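Local coordinates for protein AA9 family lytic polysaccharide monooxygenase D (Myceliophthora thermophila, PDB 5UFV) that oxidatively cleaves crystalline and amorphous cellulose at its glycosidic bonds, using a single copper ion, a reductant and O2 or H2O2, to give C1-oxidised products, at residues T74-G78 with L118-S124. Numbering follows the deposited sequence.
Sequences THSQG and LDTETPS. With CU (copper (II) ion), chain G.
Two loops pack beside the copper site of this AA9 monooxygenase, where S76 and Q77, directly after the copper ligand H75, meet residues 118-124. H75 turns the other way: its NE2 binds copper at 2.0 Å, and the modified histidine at position 1 and Y169 complete the site. T74 OG1 sits over one face of the H75 ring. Across the loops Q77 does most of the bonding. Its chain bends at chi2 (89°), carrying the amide crosswise to the E121 side chain. There NE2 gives a nearly straight hydrogen bond of 2.8 Å to E121 OE1; OE1 lies close to the amide plane of Q77, while NE2 approaches the carboxylate from its anti side, 35° out of that plane. A second bond, 3.1 Å from Q77 NE2 to T120 O, arrives well above the carbonyl plane. Nearer the backbone, Q77 CG rests against L118 O, whose hydrogen-bond donor is W126 NE1. S124 OG donates to S76 O at 2.6 Å and also pairs with W126 N. With a leucine in place of Q77, E121 OE1 and T120 O would both lose this donor, and the E121 carboxylate would probably be freer to swing. The two amide bonds probably hold Q77 in place behind H161, a residue that by similarity helps bind O2, and so join the 118-124 loop to the copper surroundings.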
loop_
_atom_site.group_PDB
_atom_site.type_symbol
_atom_site.label_atom_id
_atom_site.label_comp_id
_atom_site.label_asym_id
_atom_site.label_seq_id
_atom_site.Cartn_x
_atom_site.Cartn_y
_atom_site.Cartn_z
ATOM N N THR A 74 -3.375 8.072 -12.175
ATOM C CA THR A 74 -2.813 8.930 -13.185
ATOM C C THR A 74 -1.284 8.987 -13.257
ATOM O O THR A 74 -0.771 9.449 -14.257
ATOM C CB THR A 74 -3.401 10.355 -13.084
ATOM O OG1 THR A 74 -2.986 10.992 -11.875
ATOM C CG2 THR A 74 -4.912 10.299 -13.119
ATOM N N HIS A 75 -0.550 8.506 -12.258
ATOM C CA HIS A 75 0.915 8.769 -12.215
ATOM C C HIS A 75 1.786 7.563 -12.563
ATOM O O HIS A 75 1.546 6.459 -12.107
ATOM C CB HIS A 75 1.323 9.325 -10.847
ATOM C CG HIS A 75 0.536 10.520 -10.436
ATOM N ND1 HIS A 75 0.542 11.684 -11.167
ATOM C CD2 HIS A 75 -0.314 10.726 -9.397
ATOM C CE1 HIS A 75 -0.277 12.557 -10.605
ATOM N NE2 HIS A 75 -0.797 12.006 -9.524
ATOM N N SER A 76 2.828 7.811 -13.333
ATOM C CA SER A 76 3.685 6.761 -13.853
ATOM C C SER A 76 5.030 6.631 -13.172
ATOM O O SER A 76 5.795 5.775 -13.536
ATOM C CB SER A 76 3.891 6.985 -15.351
ATOM O OG SER A 76 2.655 6.765 -16.001
ATOM N N GLN A 77 5.308 7.458 -12.174
ATOM C CA GLN A 77 6.522 7.325 -11.381
ATOM C C GLN A 77 6.257 7.176 -9.889
ATOM O O GLN A 77 5.616 8.005 -9.276
ATOM C CB GLN A 77 7.406 8.543 -11.568
ATOM C CG GLN A 77 7.876 8.756 -12.994
ATOM C CD GLN A 77 6.922 9.599 -13.815
ATOM O OE1 GLN A 77 6.237 10.475 -13.301
ATOM N NE2 GLN A 77 6.878 9.333 -15.104
ATOM N N GLY A 78 6.775 6.106 -9.324
ATOM C CA GLY A 78 6.903 5.944 -7.904
ATOM C C GLY A 78 6.607 4.503 -7.510
ATOM O O GLY A 78 6.111 3.706 -8.316
ATOM N N LEU A 118 14.552 7.856 -14.026
ATOM C CA LEU A 118 13.582 7.911 -12.931
ATOM C C LEU A 118 12.416 8.810 -13.272
ATOM O O LEU A 118 11.292 8.513 -12.865
ATOM C CB LEU A 118 14.217 8.416 -11.628
ATOM C CG LEU A 118 15.267 7.533 -10.944
ATOM C CD1 LEU A 118 15.949 8.297 -9.826
ATOM C CD2 LEU A 118 14.687 6.238 -10.404
ATOM N N ASP A 119 12.679 9.895 -14.004
ATOM C CA ASP A 119 11.627 10.842 -14.382
ATOM C C ASP A 119 11.009 10.590 -15.762
ATOM O O ASP A 119 10.140 11.338 -16.174
ATOM C CB ASP A 119 12.129 12.285 -14.283
ATOM C CG ASP A 119 13.066 12.676 -15.409
ATOM O OD1 ASP A 119 13.677 11.794 -16.044
ATOM O OD2 ASP A 119 13.225 13.896 -15.638
ATOM N N THR A 120 11.424 9.536 -16.463
ATOM C CA THR A 120 10.874 9.271 -17.783
ATOM C C THR A 120 9.404 8.863 -17.694
ATOM O O THR A 120 9.040 8.003 -16.897
ATOM C CB THR A 120 11.660 8.177 -18.511
ATOM O OG1 THR A 120 12.980 8.655 -18.767
ATOM C CG2 THR A 120 10.973 7.794 -19.854
ATOM N N GLU A 121 8.592 9.469 -18.557
ATOM C CA GLU A 121 7.143 9.299 -18.572
ATOM C C GLU A 121 6.673 8.121 -19.448
ATOM O O GLU A 121 5.918 7.285 -18.981
ATOM C CB GLU A 121 6.489 10.614 -19.007
ATOM C CG GLU A 121 4.965 10.581 -19.079
ATOM C CD GLU A 121 4.261 10.540 -17.726
ATOM O OE1 GLU A 121 4.912 10.665 -16.654
ATOM O OE2 GLU A 121 3.018 10.395 -17.757
ATOM N N THR A 122 7.098 8.065 -20.708
ATOM C CA THR A 122 6.934 6.848 -21.527
ATOM C C THR A 122 8.234 6.521 -22.247
ATOM O O THR A 122 8.874 7.420 -22.792
ATOM C CB THR A 122 5.832 6.947 -22.606
ATOM O OG1 THR A 122 6.215 7.930 -23.565
ATOM C CG2 THR A 122 4.478 7.333 -22.013
ATOM N N PRO A 123 8.648 5.252 -22.233
ATOM C CA PRO A 123 8.034 4.191 -21.424
ATOM C C PRO A 123 8.578 4.170 -19.968
ATOM O O PRO A 123 9.749 3.838 -19.736
ATOM C CB PRO A 123 8.472 2.931 -22.162
ATOM C CG PRO A 123 9.841 3.276 -22.700
ATOM C CD PRO A 123 9.881 4.776 -22.888
ATOM N N SER A 124 7.730 4.501 -19.002
ATOM C CA SER A 124 8.148 4.546 -17.596
ATOM C C SER A 124 8.883 3.281 -17.117
ATOM O O SER A 124 8.481 2.165 -17.398
ATOM C CB SER A 124 6.934 4.793 -16.682
ATOM O OG SER A 124 7.285 4.543 -15.329
HETATM CU CU CU G . -2.443 12.719 -8.651
#